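Long-range contacts in dihydroneopterin triphosphate diphosphatase (Escherichia coli O157:H7, PDB 5U7F), which probably hydrolyses dihydroneopterin triphosphate to dihydroneopterin monophosphate and pyrophosphate, a step in folate biosynthesis, and also nucleoside triphosphates, preferably dATP: residues A[11-15]-A[52-57]; A[15-21]-A[105-110]; A[22-26]-A[124-129]; A[36-40]-A[117-122]; A[101-105]-A[140-145]. One frame throughout, in Å; residues are numbered along the deposited sequence.

Contact 1. Residues A[11-15]-A[52-57]; sequences SILVV and AAMREV. With CO (cobalt (II) ion), chain D; CO (cobalt (II) ion), chain E.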
# COMPACT_ATOMS: atom_id res chain seq x y z
N SER A 11 -0.58 -5.05 -9.29
CA SER A 11 -0.73 -4.82 -7.86
C SER A 11 -1.56 -3.56 -7.57
O SER A 11 -1.91 -2.79 -8.48
CB SER A 11 0.64 -4.72 -7.21
OG SER A 11 1.26 -3.49 -7.54
N ILE A 12 -1.88 -3.41 -6.30
CA ILE A 12 -2.57 -2.25 -5.79
C ILE A 12 -1.76 -1.64 -4.66
O ILE A 12 -0.93 -2.31 -4.03
CB ILE A 12 -4.02 -2.57 -5.33
CG1 ILE A 12 -4.08 -3.69 -4.29
CG2 ILE A 12 -4.87 -2.96 -6.54
CD1 ILE A 12 -3.83 -3.25 -2.88
N LEU A 13 -1.96 -0.35 -4.47
CA LEU A 13 -1.36 0.41 -3.38
C LEU A 13 -2.51 1.13 -2.68
O LEU A 13 -3.32 1.74 -3.36
CB LEU A 13 -0.34 1.42 -3.90
CG LEU A 13 0.10 2.55 -2.97
CD1 LEU A 13 1.11 2.00 -2.05
CD2 LEU A 13 0.66 3.71 -3.75
N VAL A 14 -2.62 1.01 -1.36
CA VAL A 14 -3.65 1.75 -0.62
C VAL A 14 -2.98 2.67 0.37
O VAL A 14 -2.33 2.25 1.34
CB VAL A 14 -4.64 0.82 0.11
CG1 VAL A 14 -5.69 1.67 0.85
CG2 VAL A 14 -5.31 -0.13 -0.85
N VAL A 15 -3.07 3.97 0.11
CA VAL A 15 -2.52 4.93 1.03
C VAL A 15 -3.54 5.18 2.12
O VAL A 15 -4.63 5.74 1.88
CB VAL A 15 -2.11 6.25 0.32
CG1 VAL A 15 -1.50 7.18 1.29
CG2 VAL A 15 -1.10 5.96 -0.78
N ALA A 52 -9.13 -6.32 -4.66
CA ALA A 52 -7.84 -6.70 -4.13
C ALA A 52 -7.44 -5.72 -3.02
O ALA A 52 -6.92 -6.12 -1.99
CB ALA A 52 -6.80 -6.76 -5.24
N ALA A 53 -7.71 -4.45 -3.26
CA ALA A 53 -7.41 -3.40 -2.32
C ALA A 53 -8.16 -3.63 -0.99
O ALA A 53 -7.54 -3.65 0.07
CB ALA A 53 -7.77 -2.05 -2.91
N MET A 54 -9.46 -3.86 -1.07
CA MET A 54 -10.24 -4.11 0.14
C MET A 54 -9.72 -5.37 0.84
O MET A 54 -9.61 -5.39 2.06
CB MET A 54 -11.72 -4.26 -0.18
CG MET A 54 -12.44 -2.92 -0.24
SD MET A 54 -14.23 -3.11 -0.12
CE MET A 54 -14.53 -4.38 -1.37
N ARG A 55 -9.35 -6.39 0.06
CA ARG A 55 -8.91 -7.64 0.66
C ARG A 55 -7.59 -7.46 1.39
O ARG A 55 -7.46 -7.91 2.52
CB ARG A 55 -8.77 -8.74 -0.38
CG ARG A 55 -8.21 -10.04 0.22
CD ARG A 55 -7.98 -11.08 -0.79
NE ARG A 55 -7.34 -10.55 -1.99
CZ ARG A 55 -6.04 -10.29 -2.10
NH1 ARG A 55 -5.21 -10.55 -1.09
NH2 ARG A 55 -5.57 -9.79 -3.24
N GLU A 56 -6.61 -6.84 0.73
CA GLU A 56 -5.31 -6.62 1.33
C GLU A 56 -5.39 -5.71 2.57
O GLU A 56 -4.63 -5.86 3.51
CB GLU A 56 -4.37 -6.01 0.30
CG GLU A 56 -4.03 -6.96 -0.82
CD GLU A 56 -3.01 -8.07 -0.43
OE1 GLU A 56 -2.34 -7.89 0.60
OE2 GLU A 56 -2.87 -9.08 -1.17
N VAL A 57 -6.32 -4.77 2.57
CA VAL A 57 -6.45 -3.89 3.72
C VAL A 57 -6.95 -4.71 4.91
O VAL A 57 -6.46 -4.55 6.03
CB VAL A 57 -7.38 -2.70 3.42
CG1 VAL A 57 -7.78 -1.98 4.72
CG2 VAL A 57 -6.68 -1.73 2.46
CO CO D . -1.42 -10.60 -1.46
CO CO E . -0.60 -8.74 1.30
O HOH W 1 -2.83 -11.99 -0.58
O HOH W 2 -0.04 -12.39 -1.80
O HOH W 3 -0.89 -10.45 0.47
O HOH W 4 -2.20 -10.82 -3.43
O HOH W 5 -1.78 -9.66 2.84
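The Nudix-box helix lies against a central strand of the sheet here, with I12 and V14 of 11-15 meeting A52, A53, E56 and V57 of 52-57. Seating is apolar throughout. I12 CD1 sits over the helix backbone, 3.6 Å from A53 CA, while I12 CG1 lies 4.2 Å from A52 CB; placing CG1 between the backbone N and the carbonyl carbon (chi1 56°) turns this branch onto the helix. Two residues on, V14 CG2 touches A53 CB at 3.7 Å, and both V14 methyls flank V57 CG2, each at 3.9 Å, the two valines crossing at about a right angle. E56 shows how one helix serves both core and site. Its CB lies 4.2 Å from I12 CD1, yet the chain bends at chi2 (-75°) and gives each oxygen to a different cobalt, OE2 to one ion and OE1 to the next. R55 NH1 forms a salt bridge with E56 OE2 at 2.8 Å, from above the carboxylate plane, and E47 is a second partner of the arginine. E60 and E117 share the second cobalt with E56, and F103 from strand 97-107 and V39 from strand 36-42 pack alongside.

Contact 2. Residues A[15-21]-A[105-110]; sequences VIYAQDT and LALPHE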
# COMPACT_ATOMS: atom_id res chain seq x y z
N VAL A 15 -3.07 3.97 0.11
CA VAL A 15 -2.52 4.93 1.03
C VAL A 15 -3.54 5.18 2.12
O VAL A 15 -4.63 5.74 1.88
CB VAL A 15 -2.11 6.25 0.32
CG1 VAL A 15 -1.50 7.18 1.29
CG2 VAL A 15 -1.10 5.96 -0.78
N ILE A 16 -3.19 4.71 3.30
CA ILE A 16 -3.98 4.90 4.51
C ILE A 16 -3.50 6.11 5.30
O ILE A 16 -2.32 6.30 5.58
CB ILE A 16 -3.94 3.63 5.41
CG1 ILE A 16 -4.56 2.46 4.65
CG2 ILE A 16 -4.70 3.87 6.73
CD1 ILE A 16 -4.61 1.16 5.38
N TYR A 17 -4.45 6.96 5.69
CA TYR A 17 -4.11 8.16 6.43
C TYR A 17 -5.28 8.58 7.31
O TYR A 17 -6.40 8.17 7.10
CB TYR A 17 -3.71 9.29 5.51
CG TYR A 17 -4.84 9.88 4.68
CD1 TYR A 17 -5.31 9.23 3.55
CD2 TYR A 17 -5.44 11.08 5.04
CE1 TYR A 17 -6.35 9.76 2.79
CE2 TYR A 17 -6.46 11.62 4.30
CZ TYR A 17 -6.92 10.96 3.18
OH TYR A 17 -7.93 11.50 2.42
N ALA A 18 -4.95 9.33 8.36
CA ALA A 18 -5.97 9.81 9.27
C ALA A 18 -6.44 11.17 8.80
O ALA A 18 -5.63 12.06 8.59
CB ALA A 18 -5.44 9.91 10.68
N GLN A 19 -7.75 11.32 8.70
CA GLN A 19 -8.36 12.59 8.28
C GLN A 19 -8.06 13.77 9.22
O GLN A 19 -7.78 14.87 8.78
CB GLN A 19 -9.86 12.43 8.14
CG GLN A 19 -10.58 13.69 7.62
CD GLN A 19 -10.06 14.17 6.25
OE1 GLN A 19 -9.65 13.37 5.42
NE2 GLN A 19 -10.09 15.48 6.03
N ASP A 20 -8.12 13.56 10.53
CA ASP A 20 -7.92 14.70 11.42
C ASP A 20 -6.45 15.18 11.46
O ASP A 20 -6.20 16.38 11.35
CB ASP A 20 -8.44 14.36 12.82
CG ASP A 20 -7.65 13.25 13.51
OD1 ASP A 20 -6.74 12.67 12.88
OD2 ASP A 20 -7.97 12.97 14.69
N THR A 21 -5.46 14.28 11.56
CA THR A 21 -4.06 14.70 11.66
C THR A 21 -3.33 14.74 10.32
O THR A 21 -2.27 15.36 10.21
CB THR A 21 -3.25 13.76 12.53
OG1 THR A 21 -3.26 12.44 11.94
CG2 THR A 21 -3.80 13.73 13.97
N LEU A 105 -7.39 5.64 1.48
CA LEU A 105 -8.32 5.28 2.54
C LEU A 105 -8.12 6.21 3.73
O LEU A 105 -7.08 6.21 4.38
CB LEU A 105 -8.18 3.82 2.96
CG LEU A 105 -9.02 3.39 4.17
CD1 LEU A 105 -10.50 3.53 3.85
CD2 LEU A 105 -8.69 1.98 4.60
N ALA A 106 -9.15 7.00 3.99
CA ALA A 106 -9.14 7.99 5.05
C ALA A 106 -9.81 7.38 6.26
O ALA A 106 -10.95 6.97 6.18
CB ALA A 106 -9.87 9.24 4.60
N LEU A 107 -9.07 7.25 7.37
CA LEU A 107 -9.67 6.88 8.64
C LEU A 107 -10.01 8.17 9.38
O LEU A 107 -9.38 9.21 9.15
CB LEU A 107 -8.73 6.02 9.47
CG LEU A 107 -8.19 4.78 8.76
CD1 LEU A 107 -7.23 4.04 9.68
CD2 LEU A 107 -9.31 3.86 8.28
N PRO A 108 -11.00 8.11 10.27
CA PRO A 108 -11.33 9.37 10.93
C PRO A 108 -10.26 9.85 11.91
O PRO A 108 -10.06 11.06 12.05
CB PRO A 108 -12.64 9.06 11.67
CG PRO A 108 -12.73 7.59 11.73
CD PRO A 108 -12.00 7.06 10.53
N HIS A 109 -9.55 8.90 12.52
CA HIS A 109 -8.50 9.18 13.49
C HIS A 109 -7.36 8.17 13.32
O HIS A 109 -7.56 7.08 12.79
CB HIS A 109 -9.02 9.08 14.94
CG HIS A 109 -10.20 9.97 15.23
ND1 HIS A 109 -10.07 11.30 15.56
CD2 HIS A 109 -11.53 9.71 15.25
CE1 HIS A 109 -11.27 11.83 15.77
NE2 HIS A 109 -12.17 10.88 15.59
N GLU A 110 -6.18 8.53 13.80
CA GLU A 110 -5.12 7.54 13.96
C GLU A 110 -5.70 6.45 14.87
O GLU A 110 -6.59 6.73 15.69
CB GLU A 110 -3.84 8.17 14.54
CG GLU A 110 -3.34 9.30 13.66
CD GLU A 110 -2.10 9.98 14.17
OE1 GLU A 110 -1.47 9.47 15.12
OE2 GLU A 110 -1.74 11.03 13.61
O HOH W 6 -6.19 10.71 15.65
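L105 opens the pairing with strand 10-18: its N gives a hydrogen bond to V15 O (2.8 Å), its O receives one from Y17 N, and its CD2 lies beside I16 CG1, the two side chains pointing the same way. A106 points to the other face of the sheet, the one Y17 is on, and the tyrosine folds over it. Y17 takes chi1 70°, CG lying between the backbone N and the carbonyl carbon, and this lays the ring on the neighbouring strand, with A106 CA 4.2 Å from the ring centroid in a CH-pi contact. L107 continues the ladder, N to Y17 O and O from Q19 N, the latter bond 2.7 Å long and nearly straight at 175°; its CD1 packs 3.9 Å from I16 CG2. Beyond the strand, H109 ND1 donates to D20 OD2 at 2.8 Å, arriving from above the carboxylate plane, and a water links that same oxygen to E110 N. E110 then extends past A18, CG 3.7 Å from A18 CB, and its OE2 accepts from T21 OG1 at 2.7 Å on its anti lone pair while also forming a salt bridge with R23. Such in-register parallel pairing, closed by polar contacts where both strands run out, is part of the mixed sheet of the Nudix fold.

Contact 3. Residues A[22-26]-A[124-129]; sequences KRVLM and LDAPAA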
# COMPACT_ATOMS: atom_id res chain seq x y z
N LYS A 22 -3.91 14.06 9.33
CA LYS A 22 -3.27 13.85 8.03
C LYS A 22 -1.98 13.04 8.17
O LYS A 22 -1.11 13.10 7.31
CB LYS A 22 -2.98 15.17 7.33
CG LYS A 22 -4.23 16.00 7.12
CD LYS A 22 -5.22 15.25 6.22
CE LYS A 22 -6.18 16.20 5.53
NZ LYS A 22 -6.97 17.00 6.52
N ARG A 23 -1.84 12.29 9.25
CA ARG A 23 -0.68 11.43 9.36
C ARG A 23 -0.93 10.19 8.50
O ARG A 23 -2.07 9.78 8.32
CB ARG A 23 -0.39 11.06 10.81
CG ARG A 23 0.39 12.13 11.56
CD ARG A 23 1.22 11.50 12.72
NE ARG A 23 1.70 12.50 13.66
CZ ARG A 23 0.94 13.04 14.62
NH1 ARG A 23 -0.32 12.66 14.78
NH2 ARG A 23 1.46 13.96 15.42
N VAL A 24 0.16 9.59 8.03
CA VAL A 24 0.17 8.44 7.11
C VAL A 24 0.74 7.20 7.79
O VAL A 24 1.78 7.27 8.43
CB VAL A 24 0.99 8.77 5.87
CG1 VAL A 24 1.09 7.60 4.95
CG2 VAL A 24 0.33 9.93 5.14
N LEU A 25 -0.02 6.11 7.69
CA LEU A 25 0.33 4.85 8.28
C LEU A 25 1.37 4.14 7.44
O LEU A 25 1.12 3.86 6.27
CB LEU A 25 -0.92 3.99 8.42
CG LEU A 25 -0.67 2.55 8.85
CD1 LEU A 25 -0.09 2.49 10.26
CD2 LEU A 25 -1.89 1.69 8.72
N MET A 26 2.53 3.87 8.02
CA MET A 26 3.61 3.21 7.30
C MET A 26 3.99 1.93 8.00
O MET A 26 4.05 1.87 9.24
CB MET A 26 4.78 4.16 7.18
CG MET A 26 4.45 5.41 6.41
SD MET A 26 3.99 5.11 4.67
CE MET A 26 5.54 4.48 4.09
N LEU A 124 3.08 8.75 10.58
CA LEU A 124 4.02 9.81 10.25
C LEU A 124 3.33 10.93 9.52
O LEU A 124 2.39 10.68 8.76
CB LEU A 124 5.14 9.27 9.35
CG LEU A 124 5.95 8.13 9.93
CD1 LEU A 124 6.74 7.39 8.83
CD2 LEU A 124 6.88 8.70 10.97
N ASP A 125 3.82 12.16 9.66
CA ASP A 125 3.32 13.23 8.82
C ASP A 125 3.68 12.89 7.38
O ASP A 125 4.68 12.19 7.12
CB ASP A 125 3.85 14.61 9.22
CG ASP A 125 5.36 14.73 9.11
OD1 ASP A 125 5.89 14.99 8.00
OD2 ASP A 125 6.01 14.60 10.17
N ALA A 126 2.86 13.37 6.47
CA ALA A 126 2.90 12.89 5.09
C ALA A 126 4.26 13.12 4.41
O ALA A 126 4.76 12.21 3.74
CB ALA A 126 1.77 13.53 4.28
N PRO A 127 4.87 14.30 4.58
CA PRO A 127 6.20 14.52 4.01
C PRO A 127 7.23 13.54 4.54
O PRO A 127 8.13 13.17 3.79
CB PRO A 127 6.54 15.94 4.45
CG PRO A 127 5.24 16.61 4.59
CD PRO A 127 4.30 15.56 5.12
N ALA A 128 7.10 13.14 5.80
CA ALA A 128 8.05 12.21 6.39
C ALA A 128 7.82 10.81 5.86
O ALA A 128 8.78 10.07 5.61
CB ALA A 128 7.96 12.22 7.90
N ALA A 129 6.55 10.43 5.72
CA ALA A 129 6.21 9.11 5.22
C ALA A 129 6.74 9.03 3.80
O ALA A 129 7.32 8.02 3.40
CB ALA A 129 4.73 8.86 5.27
O HOH W 7 0.59 14.97 7.10
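V24 overlaps the start of helix 126-132, its CB 3.8 Å from A129 CB and its CG2 4.0 Å from A126 CB, so that one branched residue touches two alanines of the helix's first turn. M26 covers A129 as well, farther along the strand: CG approaches A129 CB to 3.6 Å and, crossing the leucine side chain at about a right angle, also meets L124 CD1 at 3.9 Å. The methionine is bent at both chi2 (-63°) and chi3 (-65°), a curl that keeps SD beside A129 CB. Beneath this apolar layer the backbones form an antiparallel hydrogen-bonded pair, V24 N to L124 O at 2.6 Å and nearly straight (174°), and L124 N to V24 O at 2.9 Å. At the edge R23 draws its CB and CG along the carbonyl of L124, while its guanidinium makes a salt bridge with E110 rather than with this segment. A water between K22 O and A126 N spans the place where the chain leaves the strand. D125 takes the N-cap position, its OD1 accepting from A128 N at 3.1 Å, met from above the carboxylate plane. Helix 136-147 adds V146 against V24 and A126. Two features thus meet at this border of the Nudix sheet: the antiparallel edge pair of strands 23-29 and 118-125, and the D125 N-cap that starts helix 126-132 and leaves A129 facing strand 23-29.

Contact 4. Residues A[36-40]-A[117-122]; sequences WQSVT and EHLAYK. With CO (cobalt (II) ion), chain F; CO (cobalt (II) ion), chain E.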
# COMPACT_ATOMS: atom_id res chain seq x y z
N TRP A 36 9.82 0.63 4.44
CA TRP A 36 8.50 1.03 4.94
C TRP A 36 7.56 1.46 3.80
O TRP A 36 7.98 2.12 2.85
CB TRP A 36 8.61 2.15 5.92
CG TRP A 36 9.41 1.78 7.12
CD1 TRP A 36 10.76 1.53 7.17
CD2 TRP A 36 8.92 1.61 8.46
NE1 TRP A 36 11.14 1.22 8.47
CE2 TRP A 36 10.03 1.27 9.28
CE3 TRP A 36 7.66 1.71 9.04
CZ2 TRP A 36 9.90 1.02 10.65
CZ3 TRP A 36 7.54 1.48 10.42
CH2 TRP A 36 8.66 1.13 11.20
N GLN A 37 6.30 1.11 3.93
CA GLN A 37 5.32 1.31 2.85
C GLN A 37 3.91 1.42 3.36
O GLN A 37 3.62 1.00 4.49
CB GLN A 37 5.39 0.15 1.88
CG GLN A 37 5.21 -1.18 2.55
CD GLN A 37 4.86 -2.32 1.62
OE1 GLN A 37 4.57 -3.44 2.07
NE2 GLN A 37 4.95 -2.08 0.31
N SER A 38 3.03 1.96 2.53
CA SER A 38 1.60 1.80 2.71
C SER A 38 1.21 0.35 2.32
O SER A 38 2.09 -0.49 2.03
CB SER A 38 0.83 2.84 1.86
OG SER A 38 1.44 4.13 1.95
N VAL A 39 -0.07 0.01 2.37
CA VAL A 39 -0.51 -1.33 2.01
C VAL A 39 -0.34 -1.58 0.50
O VAL A 39 -0.79 -0.78 -0.30
CB VAL A 39 -1.97 -1.54 2.43
CG1 VAL A 39 -2.56 -2.78 1.82
CG2 VAL A 39 -2.05 -1.63 3.95
N THR A 40 0.36 -2.65 0.12
CA THR A 40 0.45 -3.05 -1.30
C THR A 40 0.08 -4.52 -1.39
O THR A 40 0.16 -5.24 -0.40
CB THR A 40 1.85 -2.83 -1.94
OG1 THR A 40 2.81 -3.71 -1.35
CG2 THR A 40 2.30 -1.40 -1.79
N GLU A 117 1.48 -8.99 7.83
CA GLU A 117 2.52 -9.13 6.81
C GLU A 117 3.81 -8.38 7.16
O GLU A 117 4.83 -8.53 6.48
CB GLU A 117 1.94 -8.64 5.45
CG GLU A 117 2.82 -8.85 4.22
CD GLU A 117 2.11 -8.44 2.91
OE1 GLU A 117 2.53 -7.43 2.27
OE2 GLU A 117 1.12 -9.13 2.52
N HIS A 118 3.78 -7.57 8.22
CA HIS A 118 4.86 -6.62 8.49
C HIS A 118 5.50 -6.81 9.88
O HIS A 118 5.04 -7.64 10.63
CB HIS A 118 4.32 -5.21 8.36
CG HIS A 118 3.90 -4.86 6.96
ND1 HIS A 118 2.68 -5.23 6.43
CD2 HIS A 118 4.57 -4.23 5.96
CE1 HIS A 118 2.60 -4.81 5.18
NE2 HIS A 118 3.72 -4.19 4.87
N LEU A 119 6.51 -6.02 10.19
CA LEU A 119 7.25 -6.15 11.45
C LEU A 119 6.81 -5.12 12.51
O LEU A 119 6.96 -5.33 13.73
CB LEU A 119 8.74 -6.00 11.18
CG LEU A 119 9.43 -7.08 10.34
CD1 LEU A 119 10.83 -6.65 9.95
CD2 LEU A 119 9.50 -8.39 11.10
N ALA A 120 6.25 -4.01 12.04
CA ALA A 120 6.00 -2.80 12.85
C ALA A 120 5.17 -1.83 12.04
O ALA A 120 5.12 -1.96 10.81
CB ALA A 120 7.27 -2.13 13.23
N TYR A 121 4.56 -0.85 12.71
CA TYR A 121 3.85 0.25 12.03
C TYR A 121 4.17 1.58 12.72
O TYR A 121 4.52 1.64 13.92
CB TYR A 121 2.34 -0.01 12.00
CG TYR A 121 1.63 0.21 13.31
CD1 TYR A 121 1.49 -0.83 14.23
CD2 TYR A 121 1.09 1.44 13.63
CE1 TYR A 121 0.83 -0.64 15.45
CE2 TYR A 121 0.42 1.65 14.84
CZ TYR A 121 0.30 0.60 15.74
OH TYR A 121 -0.36 0.82 16.94
N LYS A 122 4.10 2.66 11.94
CA LYS A 122 4.27 4.02 12.46
C LYS A 122 3.30 4.99 11.77
O LYS A 122 3.06 4.87 10.56
CB LYS A 122 5.70 4.50 12.26
CG LYS A 122 6.69 3.99 13.28
CD LYS A 122 6.41 4.59 14.66
CE LYS A 122 7.41 4.10 15.71
NZ LYS A 122 6.92 4.39 17.09
CO CO F . 1.43 -6.35 0.77
CO CO E . -0.60 -8.74 1.30
O HOH W 8 1.89 -4.42 1.70
O HOH W 9 2.95 -6.32 -0.79
O HOH W 3 -0.89 -10.45 0.47
O HOH W 5 -1.78 -9.66 2.84
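Q37 OE1 accepts three hydrogen bonds, from H118 NE2, from a water and from R29, so a buried amide oxygen is well satisfied. The bond from H118 NE2 to Q37 OE1 is 3.0 Å long with an N-H...O angle of 163°; it lies in the carbonyl plane on a lone pair and close to the imidazole plane, with amide and ring planes 53° apart. Q37 reaches it by an extended chain that starts between the backbone N and the carbonyl carbon (chi1 55°). The water on Q37 OE1 also accepts from T40 N and binds a cobalt ion, which makes the glutamine a second-shell residue. This is the metal centre of a Nudix hydrolase: T40 O binds that cobalt at 2.0 Å and E117 OE1 completes the link across the segments, while E117 OE2 binds a second cobalt at 2.1 Å. E60 shares both ions, and E56 joins at the second. Away from the metals, W36 lies against edge strand 118-125, its CH2 4.1 Å from A120 CB and its CZ3 3.9 Å from K122 CG. The backbone at Y121 C comes to the edge of the indole, near its plane, and K122 CB and CG lie beside the ring before the lysine leads away.

Contact 5. Residues A[101-105]-A[140-145]; sequences SWFCL and QAIEQF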
# COMPACT_ATOMS: atom_id res chain seq x y z
N SER A 101 -1.93 0.06 -9.28
CA SER A 101 -3.07 1.00 -9.21
C SER A 101 -3.28 1.56 -7.81
O SER A 101 -3.20 0.82 -6.82
CB SER A 101 -4.35 0.31 -9.72
OG SER A 101 -4.16 -0.03 -11.08
N TRP A 102 -3.59 2.86 -7.73
CA TRP A 102 -3.56 3.56 -6.44
C TRP A 102 -4.97 3.74 -5.88
O TRP A 102 -5.90 4.07 -6.61
CB TRP A 102 -2.91 4.96 -6.56
CG TRP A 102 -1.47 4.98 -6.89
CD1 TRP A 102 -0.63 3.90 -6.98
CD2 TRP A 102 -0.69 6.13 -7.23
NE1 TRP A 102 0.62 4.32 -7.33
CE2 TRP A 102 0.61 5.68 -7.48
CE3 TRP A 102 -0.97 7.49 -7.34
CZ2 TRP A 102 1.64 6.54 -7.82
CZ3 TRP A 102 0.05 8.35 -7.67
CH2 TRP A 102 1.35 7.87 -7.92
N PHE A 103 -5.07 3.56 -4.57
CA PHE A 103 -6.30 3.83 -3.80
C PHE A 103 -5.94 4.65 -2.54
O PHE A 103 -4.78 4.67 -2.08
CB PHE A 103 -6.99 2.53 -3.40
CG PHE A 103 -7.45 1.69 -4.55
CD1 PHE A 103 -6.56 0.88 -5.25
CD2 PHE A 103 -8.78 1.72 -4.95
CE1 PHE A 103 -7.01 0.12 -6.32
CE2 PHE A 103 -9.22 0.96 -6.03
CZ PHE A 103 -8.35 0.17 -6.70
N CYS A 104 -6.94 5.32 -1.98
CA CYS A 104 -6.75 6.18 -0.81
C CYS A 104 -7.78 5.71 0.22
O CYS A 104 -8.88 5.33 -0.14
CB CYS A 104 -6.92 7.67 -1.19
SG CYS A 104 -6.25 8.08 -2.86
N LEU A 105 -7.39 5.64 1.48
CA LEU A 105 -8.32 5.28 2.54
C LEU A 105 -8.12 6.21 3.73
O LEU A 105 -7.08 6.21 4.38
CB LEU A 105 -8.18 3.82 2.96
CG LEU A 105 -9.02 3.39 4.17
CD1 LEU A 105 -10.50 3.53 3.85
CD2 LEU A 105 -8.69 1.98 4.60
N GLN A 140 5.08 9.17 -4.39
CA GLN A 140 4.30 10.06 -5.25
C GLN A 140 2.82 10.04 -4.85
O GLN A 140 2.14 11.08 -4.86
CB GLN A 140 4.47 9.66 -6.72
CG GLN A 140 3.84 10.65 -7.69
CD GLN A 140 4.11 10.32 -9.18
OE1 GLN A 140 3.24 10.52 -10.03
NE2 GLN A 140 5.31 9.86 -9.48
N ALA A 141 2.30 8.88 -4.46
CA ALA A 141 0.91 8.77 -4.09
C ALA A 141 0.64 9.56 -2.80
O ALA A 141 -0.36 10.26 -2.71
CB ALA A 141 0.50 7.32 -3.93
N ILE A 142 1.54 9.47 -1.84
CA ILE A 142 1.40 10.23 -0.59
C ILE A 142 1.40 11.73 -0.93
O ILE A 142 0.54 12.50 -0.46
CB ILE A 142 2.53 9.87 0.41
CG1 ILE A 142 2.36 8.44 0.89
CG2 ILE A 142 2.54 10.84 1.65
CD1 ILE A 142 3.57 7.91 1.68
N GLU A 143 2.31 12.14 -1.80
CA GLU A 143 2.46 13.56 -2.14
C GLU A 143 1.22 14.09 -2.83
O GLU A 143 0.73 15.19 -2.51
CB GLU A 143 3.68 13.80 -3.02
CG GLU A 143 5.02 13.56 -2.28
CD GLU A 143 6.27 13.66 -3.15
OE1 GLU A 143 6.23 13.37 -4.37
OE2 GLU A 143 7.34 14.03 -2.59
N GLN A 144 0.66 13.31 -3.73
CA GLN A 144 -0.42 13.81 -4.55
C GLN A 144 -1.80 13.67 -3.92
O GLN A 144 -2.71 14.42 -4.28
CB GLN A 144 -0.38 13.12 -5.92
CG GLN A 144 0.85 13.51 -6.70
CD GLN A 144 0.88 12.88 -8.09
OE1 GLN A 144 0.12 11.94 -8.37
NE2 GLN A 144 1.74 13.39 -8.97
N PHE A 145 -1.98 12.74 -2.97
CA PHE A 145 -3.32 12.47 -2.46
C PHE A 145 -3.48 12.66 -0.96
O PHE A 145 -4.60 12.69 -0.47
CB PHE A 145 -3.74 11.05 -2.85
CG PHE A 145 -4.03 10.90 -4.33
CD1 PHE A 145 -5.31 11.17 -4.83
CD2 PHE A 145 -3.04 10.55 -5.21
CE1 PHE A 145 -5.57 11.06 -6.20
CE2 PHE A 145 -3.31 10.43 -6.57
CZ PHE A 145 -4.56 10.69 -7.06
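W102 and A141 supply the first kind of interaction, a CH-pi contact: A141 CB stands over the six-membered ring of W102, 3.7 Å from its centroid and only 11° off the ring normal. W102 turns its ring onto the helix with CG beside the backbone N (chi1 -66°) and chi2 near zero, so the indole runs out flat under the alanine. The second kind is edge packing. Around the rim of the same indole come Q140 CG, 3.7 Å from W102 CH2, then Q144 OE1, 3.7 Å from W102 CZ3, and F145 CE2, 3.8 Å from W102 CE3. The Q140 amide stands almost perpendicular to the indole plane (87°), and F145 crosses the tryptophan at about a right angle. Sulfur-aromatic contact is the third kind: C104 SG lies 4.4 Å from the centroid of F145, approaching obliquely, with F145 CD1 at 3.8 Å. This sulfur is also committed to a disulfide with C75, which ties strand 97-107 to edge strand 72-82. No hydrogen bond joins strand and helix here, and the polar ends find partners outside the segments: R77 gives a hydrogen bond to Q140 OE1 and a weak one to Q144 OE1, while W102 NE1 donates to E100. F103, on the reverse face of the strand, packs against A53 of helix 49-61, so the sheet is covered by helices on both sides, the layered alpha/beta/alpha sandwich of the Nudix fold.

From the N terminus, strand 10-18 enters two contacts in succession. Contact 1 closes the shorter of its two loops, bringing the Nudix-box helix back to the sheet, and contact 2 pairs the strand's later half with strand 97-107 much farther along. Contact 3 then joins 22-26 to 124-129, and contact 4, which ties the metal-binding ends of 36-40 and 117-122, falls wholly within its span. Contact 5 closes the short loop from strand 97-107 to helix 136-147. Contacts 1 and 5 are in series, and each crosses contacts 2, 3 and 4; contact 2 also crosses 3 and 4. Contacts 1 and 5 set helices on opposite faces of the sheet, while contacts 1 and 4 share a cobalt ion and two waters.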